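Local coordinates for acyl-CoA dehydrogenase domain protein Tcur3481 (Thermomonospora curvata, PDB 6WY9) that binds the flavin cofactor FAD and probably acts as an acyl-CoA dehydrogenase, oxidising acyl-CoA thioesters, at residues Gly115-Thr120 with Ala160-Val165; Val121-Phe126 with Gly342-Ala347; Ala152-Ile157 with Gly199-Asp204; Pro183-Glu188 with Asp204-Arg209. All blocks are in the same frame, centred on the assembly; numbering follows the deposited sequence.

Contact 1. Residues Gly115-Thr120 with Ala160-Val165; sequences GSRRLT and AAHLLV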
# COMPACT_ATOMS: atom_id res chain seq x y z
N GLY B 115 32.30 -30.28 3.82
CA GLY B 115 31.33 -30.53 2.76
C GLY B 115 30.73 -31.92 2.68
O GLY B 115 29.83 -32.14 1.86
N SER B 116 31.18 -32.88 3.50
CA SER B 116 30.67 -34.25 3.41
C SER B 116 29.35 -34.47 4.13
O SER B 116 28.74 -35.52 3.93
CB SER B 116 31.72 -35.22 3.96
OG SER B 116 32.10 -34.80 5.26
N ARG B 117 28.91 -33.53 4.97
CA ARG B 117 27.76 -33.72 5.85
C ARG B 117 26.83 -32.52 5.73
O ARG B 117 27.23 -31.40 6.08
CB ARG B 117 28.18 -33.86 7.31
CG ARG B 117 27.01 -34.06 8.27
CD ARG B 117 27.43 -34.05 9.76
NE ARG B 117 28.70 -34.75 10.00
CZ ARG B 117 28.81 -36.05 10.25
NH1 ARG B 117 30.01 -36.56 10.47
NH2 ARG B 117 27.75 -36.83 10.28
N ARG B 118 25.61 -32.75 5.26
CA ARG B 118 24.61 -31.70 5.19
C ARG B 118 23.50 -32.00 6.20
O ARG B 118 23.34 -33.13 6.66
CB ARG B 118 24.01 -31.55 3.80
CG ARG B 118 25.04 -31.15 2.71
CD ARG B 118 24.38 -30.55 1.48
NE ARG B 118 23.38 -31.42 0.84
CZ ARG B 118 23.62 -32.12 -0.27
NH1 ARG B 118 24.81 -32.05 -0.85
NH2 ARG B 118 22.68 -32.90 -0.80
N LEU B 119 22.73 -30.96 6.49
CA LEU B 119 21.67 -31.01 7.48
C LEU B 119 20.47 -30.30 6.90
O LEU B 119 20.56 -29.60 5.89
CB LEU B 119 22.10 -30.34 8.79
CG LEU B 119 23.36 -30.98 9.35
CD1 LEU B 119 24.03 -30.01 10.29
CD2 LEU B 119 22.89 -32.18 10.08
N THR B 120 19.33 -30.48 7.56
CA THR B 120 18.23 -29.56 7.32
C THR B 120 17.48 -29.39 8.63
O THR B 120 17.80 -30.02 9.64
CB THR B 120 17.32 -30.04 6.16
OG1 THR B 120 16.29 -29.08 5.94
CG2 THR B 120 16.69 -31.42 6.49
N ALA B 160 20.60 -34.93 3.04
CA ALA B 160 20.83 -34.49 4.42
C ALA B 160 21.00 -35.72 5.32
O ALA B 160 20.19 -36.64 5.26
CB ALA B 160 19.68 -33.62 4.90
N ALA B 161 22.07 -35.73 6.13
CA ALA B 161 22.34 -36.89 6.98
C ALA B 161 21.61 -36.80 8.33
O ALA B 161 21.35 -37.83 8.97
CB ALA B 161 23.85 -37.03 7.20
N HIS B 162 21.26 -35.59 8.76
CA HIS B 162 20.62 -35.35 10.03
C HIS B 162 19.69 -34.16 9.89
O HIS B 162 19.92 -33.28 9.05
CB HIS B 162 21.62 -35.06 11.15
CG HIS B 162 22.86 -35.88 11.09
ND1 HIS B 162 22.96 -37.11 11.70
CD2 HIS B 162 24.06 -35.65 10.51
CE1 HIS B 162 24.17 -37.60 11.49
NE2 HIS B 162 24.86 -36.73 10.77
N LEU B 163 18.66 -34.14 10.72
CA LEU B 163 17.66 -33.08 10.77
C LEU B 163 17.51 -32.60 12.21
O LEU B 163 17.48 -33.40 13.14
CB LEU B 163 16.29 -33.57 10.30
CG LEU B 163 16.12 -34.30 8.96
CD1 LEU B 163 16.43 -35.77 9.15
CD2 LEU B 163 14.67 -34.11 8.47
N LEU B 164 17.39 -31.28 12.38
CA LEU B 164 16.89 -30.72 13.62
C LEU B 164 15.38 -30.57 13.50
O LEU B 164 14.89 -29.87 12.60
CB LEU B 164 17.54 -29.38 13.92
CG LEU B 164 19.06 -29.37 13.92
CD1 LEU B 164 19.57 -28.03 14.41
CD2 LEU B 164 19.63 -30.56 14.81
N VAL B 165 14.64 -31.20 14.43
CA VAL B 165 13.18 -31.30 14.40
C VAL B 165 12.63 -30.64 15.66
O VAL B 165 13.01 -31.03 16.76
CB VAL B 165 12.74 -32.78 14.36
CG1 VAL B 165 11.18 -32.91 14.47
CG2 VAL B 165 13.30 -33.50 13.13
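Arg117 and His162 meet where strand 118-122 comes alongside strand 160-169, a parallel pair in the middle beta domain of the acyl-CoA dehydrogenase fold. Arg117 NH2 donates to His162 NE2 over 2.9 Å, lying in the imidazole plane, though the bond is bent to 138° at the hydrogen. Guanidinium and ring are turned 30° from each other. Arg117 CD packs 3.8 Å from His162 CD2. Leu119 CD2 reaches the rim of the ring beside CD2 and CG, only 3.3 Å from His162 CB. An alanine in place of Arg117 would probably leave NE2 without this donor and the ring's CD2 without Arg117 CD against it. At ND1 the ring bonds Asp179, so it is gripped from both nitrogens.

Next to these side chains the backbones join. Arg118 O takes the amide of Ala161, Thr120 N donates to His162 O and Thr120 O accepts from Leu164 N, bracketing Leu163 as parallel strands do. Further out, Arg118 pairs with Glu41 and lies against Trp44, tying the strand to helix 41-49. Thr120 has OG1 anti to its backbone N (chi1 -178°), where it bonds Pro155 O, while CG2 lies beside Leu163, 3.8 Å from its CG.

Contact 2. Residues Val121-Phe126 with Gly342-Ala347; sequences VALEEF and GTLGGA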
# COMPACT_ATOMS: atom_id res chain seq x y z
N VAL B 121 16.50 -28.49 8.61
CA VAL B 121 15.70 -28.19 9.78
C VAL B 121 14.23 -28.37 9.43
O VAL B 121 13.79 -27.98 8.33
CB VAL B 121 15.98 -26.77 10.30
CG1 VAL B 121 17.46 -26.66 10.59
CG2 VAL B 121 15.55 -25.69 9.24
N ALA B 122 13.49 -28.94 10.37
CA ALA B 122 12.07 -29.26 10.23
C ALA B 122 11.36 -28.45 11.32
O ALA B 122 11.16 -28.91 12.44
CB ALA B 122 11.82 -30.78 10.37
N LEU B 123 11.00 -27.21 10.96
CA LEU B 123 10.47 -26.23 11.88
C LEU B 123 9.02 -25.92 11.60
O LEU B 123 8.44 -25.13 12.33
CB LEU B 123 11.31 -24.92 11.79
CG LEU B 123 12.82 -25.11 12.06
CD1 LEU B 123 13.56 -23.78 11.88
CD2 LEU B 123 12.95 -25.61 13.52
N GLU B 124 8.42 -26.50 10.55
CA GLU B 124 7.06 -26.15 10.18
C GLU B 124 6.13 -27.36 10.18
O GLU B 124 6.57 -28.50 10.01
CB GLU B 124 7.05 -25.45 8.81
CG GLU B 124 7.72 -24.07 8.88
CD GLU B 124 7.87 -23.45 7.48
OE1 GLU B 124 8.65 -23.97 6.65
OE2 GLU B 124 7.15 -22.46 7.19
N GLU B 125 4.82 -27.06 10.31
CA GLU B 125 3.74 -28.03 10.35
C GLU B 125 2.55 -27.53 9.53
O GLU B 125 2.34 -26.32 9.38
CB GLU B 125 3.28 -28.35 11.81
CG GLU B 125 4.38 -29.13 12.57
CD GLU B 125 4.09 -29.33 14.05
OE1 GLU B 125 3.04 -28.82 14.52
OE2 GLU B 125 4.92 -29.97 14.74
N PHE B 126 1.75 -28.47 9.02
CA PHE B 126 0.57 -28.07 8.25
C PHE B 126 -0.49 -27.45 9.17
O PHE B 126 -0.62 -27.82 10.34
CB PHE B 126 -0.02 -29.27 7.51
CG PHE B 126 0.85 -29.73 6.35
CD1 PHE B 126 1.06 -28.90 5.26
CD2 PHE B 126 1.45 -30.99 6.35
CE1 PHE B 126 1.86 -29.30 4.17
CE2 PHE B 126 2.25 -31.40 5.26
CZ PHE B 126 2.45 -30.56 4.18
N GLY B 342 6.96 -16.58 2.85
CA GLY B 342 6.05 -17.40 3.66
C GLY B 342 6.74 -18.41 4.57
O GLY B 342 6.07 -19.16 5.29
N THR B 343 8.07 -18.45 4.55
CA THR B 343 8.80 -19.52 5.25
C THR B 343 8.89 -19.13 6.72
O THR B 343 9.29 -18.01 7.05
CB THR B 343 10.17 -19.72 4.61
OG1 THR B 343 9.92 -20.00 3.21
CG2 THR B 343 10.95 -20.92 5.29
N LEU B 344 8.43 -20.05 7.58
CA LEU B 344 8.16 -19.84 8.98
C LEU B 344 6.95 -18.95 9.20
O LEU B 344 6.77 -18.43 10.30
CB LEU B 344 9.35 -19.26 9.76
CG LEU B 344 10.65 -20.04 9.56
CD1 LEU B 344 11.84 -19.48 10.40
CD2 LEU B 344 10.44 -21.57 9.77
N GLY B 345 6.11 -18.76 8.18
CA GLY B 345 5.02 -17.82 8.31
C GLY B 345 5.22 -16.58 7.43
O GLY B 345 6.34 -16.22 7.06
N GLY B 346 4.10 -15.96 7.05
CA GLY B 346 4.11 -14.81 6.16
C GLY B 346 4.04 -13.50 6.93
O GLY B 346 4.15 -13.46 8.17
N ALA B 347 3.85 -12.40 6.17
CA ALA B 347 3.92 -11.05 6.75
C ALA B 347 2.87 -10.84 7.85
O ALA B 347 3.17 -10.29 8.92
CB ALA B 347 3.75 -10.01 5.62
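Glu124 and Leu344 join the end of strand 118-122, in the middle beta domain, to the loop between helices 330-340 and 347-362 of the C-terminal helical domain. The polar part is one hydrogen bond: Leu344 N donates to Glu124 OE2 over 2.8 Å, approaching from well above the carboxylate plane, with 147° at the hydrogen. Glu124 keeps its chain extended beyond CG (chi2 173°), which carries the carboxylate out to the loop. From outside the two segments, a basic side chain of a neighbouring subunit forms a salt bridge with OE2.

The apolar part belongs to Leu344 CD2, which lies 3.8 Å from Glu124 CG and 4.0 Å from Leu123 CB. Glu124 and Leu344 cross at about a right angle. Leu344 also packs on Ala223, Arg224 and Leu227 of helix 215-248.

The amide is presented by a type II turn, closed by Gly345 N to Gly342 O at 2.9 Å; Leu344 takes positive phi, and at Gly345 a beta carbon would press on the preceding carbonyl oxygen. With Glu124 buried, its negative charge is likely to be balanced by the basic partner and the turn amide, so one carboxylate oxygen links two domains and a second subunit.

Contact 3. Residues Ala152-Ile157 with Gly199-Asp204; sequences AVVPSI and GNLTLD
A G1 beta bulge shapes the meeting of Val153 and Val154 with Gly199, where strand 144-154 pairs antiparallel with strand 197-203 in the middle beta domain. Two consecutive residues on one strand face a single residue on the other, and the short strand axes are 113° apart. Val153, the first bulge residue, has positive phi (45°), and the chain is thereby turned so that the next residue pairs normally. Val154 and Gly199 form a hydrogen-bonded pair: Val154 N donates to Gly199 O over 2.7 Å, and Gly199 N returns a bond of 2.8 Å to Val154 O.

The amide of Val153 goes instead to a side chain. Asn200 leaves its strand directed away from the bulge, yet chi1 of -59° sets CG beside its own backbone N, and from there OD1 reaches back to accept from Val153 N over 3.0 Å, in the carbonyl plane. ND2 meanwhile donates to the backbone of a neighbouring subunit. A leucine in place of Asn200 would probably leave the Val153 amide without its acceptor and break this tie between subunits.

On the opposite side of the pairing, Val154 CG2 lies 4.1 Å from Leu201 CG, and Ile157 CG2 is equally far from Gly199 N. A beta carbon on Gly199 would stand 3.4 Å from Ile157 CG2, a tight fit that favours glycine.

The chemistry is that of a bulge whose extra amide is paid for by a side-chain oxygen: the asparagine serves the irregular strand with one end and the subunit interface with the other.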
# COMPACT_ATOMS: atom_id res chain seq x y z
N ALA B 152 6.03 -30.35 7.99
CA ALA B 152 5.68 -29.95 6.64
C ALA B 152 6.90 -29.44 5.87
O ALA B 152 7.68 -28.62 6.38
CB ALA B 152 4.60 -28.84 6.67
N VAL B 153 7.00 -29.85 4.60
CA VAL B 153 7.86 -29.18 3.62
C VAL B 153 9.23 -28.88 4.22
O VAL B 153 9.70 -27.73 4.23
CB VAL B 153 7.22 -27.88 3.04
CG1 VAL B 153 6.05 -28.21 2.09
CG2 VAL B 153 6.80 -26.86 4.12
N VAL B 154 9.91 -29.92 4.67
CA VAL B 154 11.28 -29.80 5.13
C VAL B 154 12.19 -29.50 3.95
O VAL B 154 12.19 -30.26 2.97
CB VAL B 154 11.71 -31.10 5.84
CG1 VAL B 154 13.16 -31.02 6.28
CG2 VAL B 154 10.73 -31.36 6.98
N PRO B 155 12.97 -28.42 3.98
CA PRO B 155 13.64 -27.97 2.75
C PRO B 155 14.84 -28.84 2.43
O PRO B 155 15.53 -29.33 3.33
CB PRO B 155 14.07 -26.53 3.08
CG PRO B 155 14.27 -26.57 4.63
CD PRO B 155 13.11 -27.46 5.09
N SER B 156 15.06 -29.04 1.13
CA SER B 156 16.31 -29.60 0.63
C SER B 156 16.68 -30.89 1.37
O SER B 156 17.83 -31.12 1.77
CB SER B 156 17.41 -28.54 0.72
OG SER B 156 17.03 -27.40 -0.05
N ILE B 157 15.69 -31.78 1.47
CA ILE B 157 15.83 -33.02 2.26
C ILE B 157 16.84 -33.98 1.65
O ILE B 157 17.46 -34.78 2.38
CB ILE B 157 14.45 -33.68 2.44
CG1 ILE B 157 14.50 -34.83 3.49
CG2 ILE B 157 14.00 -34.27 1.10
CD1 ILE B 157 14.02 -34.49 4.90
N GLY B 199 10.50 -32.25 1.83
CA GLY B 199 9.95 -33.53 2.28
C GLY B 199 8.86 -33.28 3.32
O GLY B 199 9.06 -32.48 4.24
N ASN B 200 7.69 -33.90 3.16
CA ASN B 200 6.70 -33.95 4.24
C ASN B 200 7.09 -35.15 5.11
O ASN B 200 7.10 -36.28 4.64
CB ASN B 200 5.27 -34.06 3.70
CG ASN B 200 4.89 -32.88 2.79
OD1 ASN B 200 5.36 -31.76 2.98
ND2 ASN B 200 4.02 -33.12 1.81
N LEU B 201 7.46 -34.87 6.36
CA LEU B 201 8.16 -35.81 7.23
C LEU B 201 7.16 -36.51 8.15
O LEU B 201 6.35 -35.83 8.81
CB LEU B 201 9.17 -35.02 8.06
CG LEU B 201 10.67 -35.31 8.13
CD1 LEU B 201 11.20 -34.74 9.47
CD2 LEU B 201 10.99 -36.83 7.96
N THR B 202 7.18 -37.84 8.19
CA THR B 202 6.39 -38.60 9.17
C THR B 202 7.34 -39.22 10.19
O THR B 202 8.31 -39.90 9.81
CB THR B 202 5.52 -39.69 8.52
OG1 THR B 202 4.48 -39.10 7.73
CG2 THR B 202 4.86 -40.55 9.58
N LEU B 203 7.06 -39.00 11.48
CA LEU B 203 7.87 -39.52 12.57
C LEU B 203 7.02 -40.45 13.41
O LEU B 203 6.03 -40.03 14.01
CB LEU B 203 8.43 -38.39 13.42
CG LEU B 203 9.28 -37.37 12.69
CD1 LEU B 203 8.49 -36.11 12.50
CD2 LEU B 203 10.51 -37.06 13.52
N ASP B 204 7.39 -41.72 13.47
CA ASP B 204 6.64 -42.67 14.28
C ASP B 204 7.60 -43.16 15.36
O ASP B 204 8.40 -44.09 15.13
CB ASP B 204 6.08 -43.77 13.40
CG ASP B 204 5.43 -44.88 14.17
OD1 ASP B 204 5.24 -44.77 15.40
OD2 ASP B 204 5.11 -45.89 13.51

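Contact 4. Residues Pro183-Glu188 with Asp204-Arg209; sequences PGLSWE and DAVPAR
The puckered rings of Pro183 and Pro207 meet obliquely, each through its CG and CD: Pro183 CG lies 3.9 Å from Pro207 CD, and the two CG atoms are equally close. Pro207 CD also packs on the carbonyl oxygen of Pro183, 3.4 Å away. The flat group here is the peptide carbonyl of Gly184. Its oxygen accepts from Asp204 N over 2.8 Å, the donor tilted 24° from the carbonyl plane, and it is also touched by a methyl, Val206 CG2, at 3.1 Å. That methyl stands anti to the carbonyl carbon of Val206, with CG1 anti to the backbone N (chi1 179°). Val206 CG2 also lies 4.1 Å from Leu185 CB.

Gly184 could hardly be another residue. At its backbone angles a beta carbon would be forced against the carbonyl O of Pro183, and it would also clash with Asp204 O; without one, the CA of Gly184 approaches Asp204 O to 3.5 Å in a CA-H...O contact.

The whole forms a surface junction at a corner of the middle beta domain. Asp204 and Ala205 turn the chain from strand 197-203 into strand 206-210, with Ala205 and Val206 forming a G1 bulge opposite Leu147 of strand 144-154. Val206 packs inward on Val178 of strand 172-179, while Leu185, opening strand 185-191, lies on Leu201 and Leu203 of strand 197-203.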
# COMPACT_ATOMS: atom_id res chain seq x y z
N PRO B 183 15.05 -45.18 12.57
CA PRO B 183 13.83 -45.99 12.44
C PRO B 183 12.60 -45.15 12.77
O PRO B 183 12.63 -44.24 13.60
CB PRO B 183 14.03 -47.13 13.45
CG PRO B 183 15.02 -46.63 14.43
CD PRO B 183 15.85 -45.56 13.74
N GLY B 184 11.50 -45.46 12.07
CA GLY B 184 10.28 -44.70 12.23
C GLY B 184 10.22 -43.38 11.48
O GLY B 184 9.22 -42.66 11.59
N LEU B 185 11.24 -43.04 10.70
CA LEU B 185 11.25 -41.77 9.99
C LEU B 185 10.96 -42.03 8.52
O LEU B 185 11.58 -42.91 7.92
CB LEU B 185 12.61 -41.10 10.15
CG LEU B 185 12.77 -39.73 9.53
CD1 LEU B 185 12.03 -38.75 10.42
CD2 LEU B 185 14.25 -39.43 9.46
N SER B 186 10.03 -41.28 7.93
CA SER B 186 9.86 -41.42 6.49
C SER B 186 9.42 -40.09 5.91
O SER B 186 8.92 -39.22 6.64
CB SER B 186 8.86 -42.53 6.14
OG SER B 186 7.56 -42.19 6.58
N TRP B 187 9.64 -39.90 4.61
CA TRP B 187 9.07 -38.67 4.06
C TRP B 187 8.55 -38.88 2.65
O TRP B 187 8.84 -39.87 1.99
CB TRP B 187 10.05 -37.49 4.11
CG TRP B 187 11.32 -37.68 3.38
CD1 TRP B 187 11.55 -37.42 2.06
CD2 TRP B 187 12.56 -38.12 3.93
NE1 TRP B 187 12.86 -37.69 1.74
CE2 TRP B 187 13.51 -38.12 2.88
CE3 TRP B 187 12.97 -38.52 5.21
CZ2 TRP B 187 14.84 -38.51 3.06
CZ3 TRP B 187 14.30 -38.91 5.39
CH2 TRP B 187 15.21 -38.90 4.32
N GLU B 188 7.69 -37.95 2.25
CA GLU B 188 7.23 -37.83 0.88
C GLU B 188 7.87 -36.60 0.25
O GLU B 188 7.76 -35.49 0.79
CB GLU B 188 5.70 -37.71 0.82
CG GLU B 188 4.96 -38.98 1.19
CD GLU B 188 3.44 -38.85 1.12
OE1 GLU B 188 2.91 -37.72 1.10
OE2 GLU B 188 2.77 -39.90 1.10
N ASP B 204 7.39 -41.72 13.47
CA ASP B 204 6.64 -42.67 14.28
C ASP B 204 7.60 -43.16 15.36
O ASP B 204 8.40 -44.09 15.13
CB ASP B 204 6.08 -43.77 13.40
CG ASP B 204 5.43 -44.88 14.17
OD1 ASP B 204 5.24 -44.77 15.40
OD2 ASP B 204 5.11 -45.89 13.51
N ALA B 205 7.56 -42.50 16.52
CA ALA B 205 8.37 -42.86 17.68
C ALA B 205 9.85 -42.90 17.29
O ALA B 205 10.57 -43.86 17.58
CB ALA B 205 7.92 -44.19 18.28
N VAL B 206 10.30 -41.84 16.63
CA VAL B 206 11.64 -41.79 16.05
C VAL B 206 12.65 -41.47 17.15
O VAL B 206 12.47 -40.49 17.88
CB VAL B 206 11.72 -40.74 14.94
CG1 VAL B 206 13.14 -40.70 14.39
CG2 VAL B 206 10.69 -40.98 13.81
N PRO B 207 13.73 -42.23 17.27
CA PRO B 207 14.76 -41.89 18.27
C PRO B 207 15.40 -40.54 17.99
O PRO B 207 15.67 -40.18 16.83
CB PRO B 207 15.78 -43.03 18.12
CG PRO B 207 15.02 -44.14 17.47
CD PRO B 207 14.02 -43.49 16.57
N ALA B 208 15.61 -39.77 19.06
CA ALA B 208 16.19 -38.43 18.91
C ALA B 208 16.94 -38.05 20.17
O ALA B 208 16.73 -38.62 21.24
CB ALA B 208 15.14 -37.35 18.62
N ARG B 209 17.79 -37.03 20.02
CA ARG B 209 18.59 -36.49 21.10
C ARG B 209 18.32 -35.00 21.20
O ARG B 209 18.31 -34.31 20.17
CB ARG B 209 20.08 -36.73 20.85
CG ARG B 209 20.44 -38.15 20.50
CD ARG B 209 20.25 -39.05 21.71
NE ARG B 209 21.18 -38.71 22.78
CZ ARG B 209 21.36 -39.45 23.88
NH1 ARG B 209 20.66 -40.56 24.06
NH2 ARG B 209 22.24 -39.06 24.79

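In the fold
All four contacts reach the same mixed sheet. Contacts 1 and 2 share strand 118-122 and join through Leu164 O and Ala122 N, 2.8 Å apart. Contact 3 touches all the others: Pro155 O lies 2.7 Å from Thr120 OG1 of contact 1, Ala152 N 2.8 Å from Glu124 O of contact 2, and Thr202 N 2.7 Å from Ser186 O of contact 4, all probable hydrogen bonds. Contacts 3 and 4 also share Asp204. Contacts 1 and 4 meet at Leu163 CD1 and Leu185 CD2, 4.3 Å apart, whereas the nearest atoms of contacts 2 and 4 are about 8 Å apart. All lie away from the FAD-binding residues, and contact 2 links the sheet to the C-terminal helices.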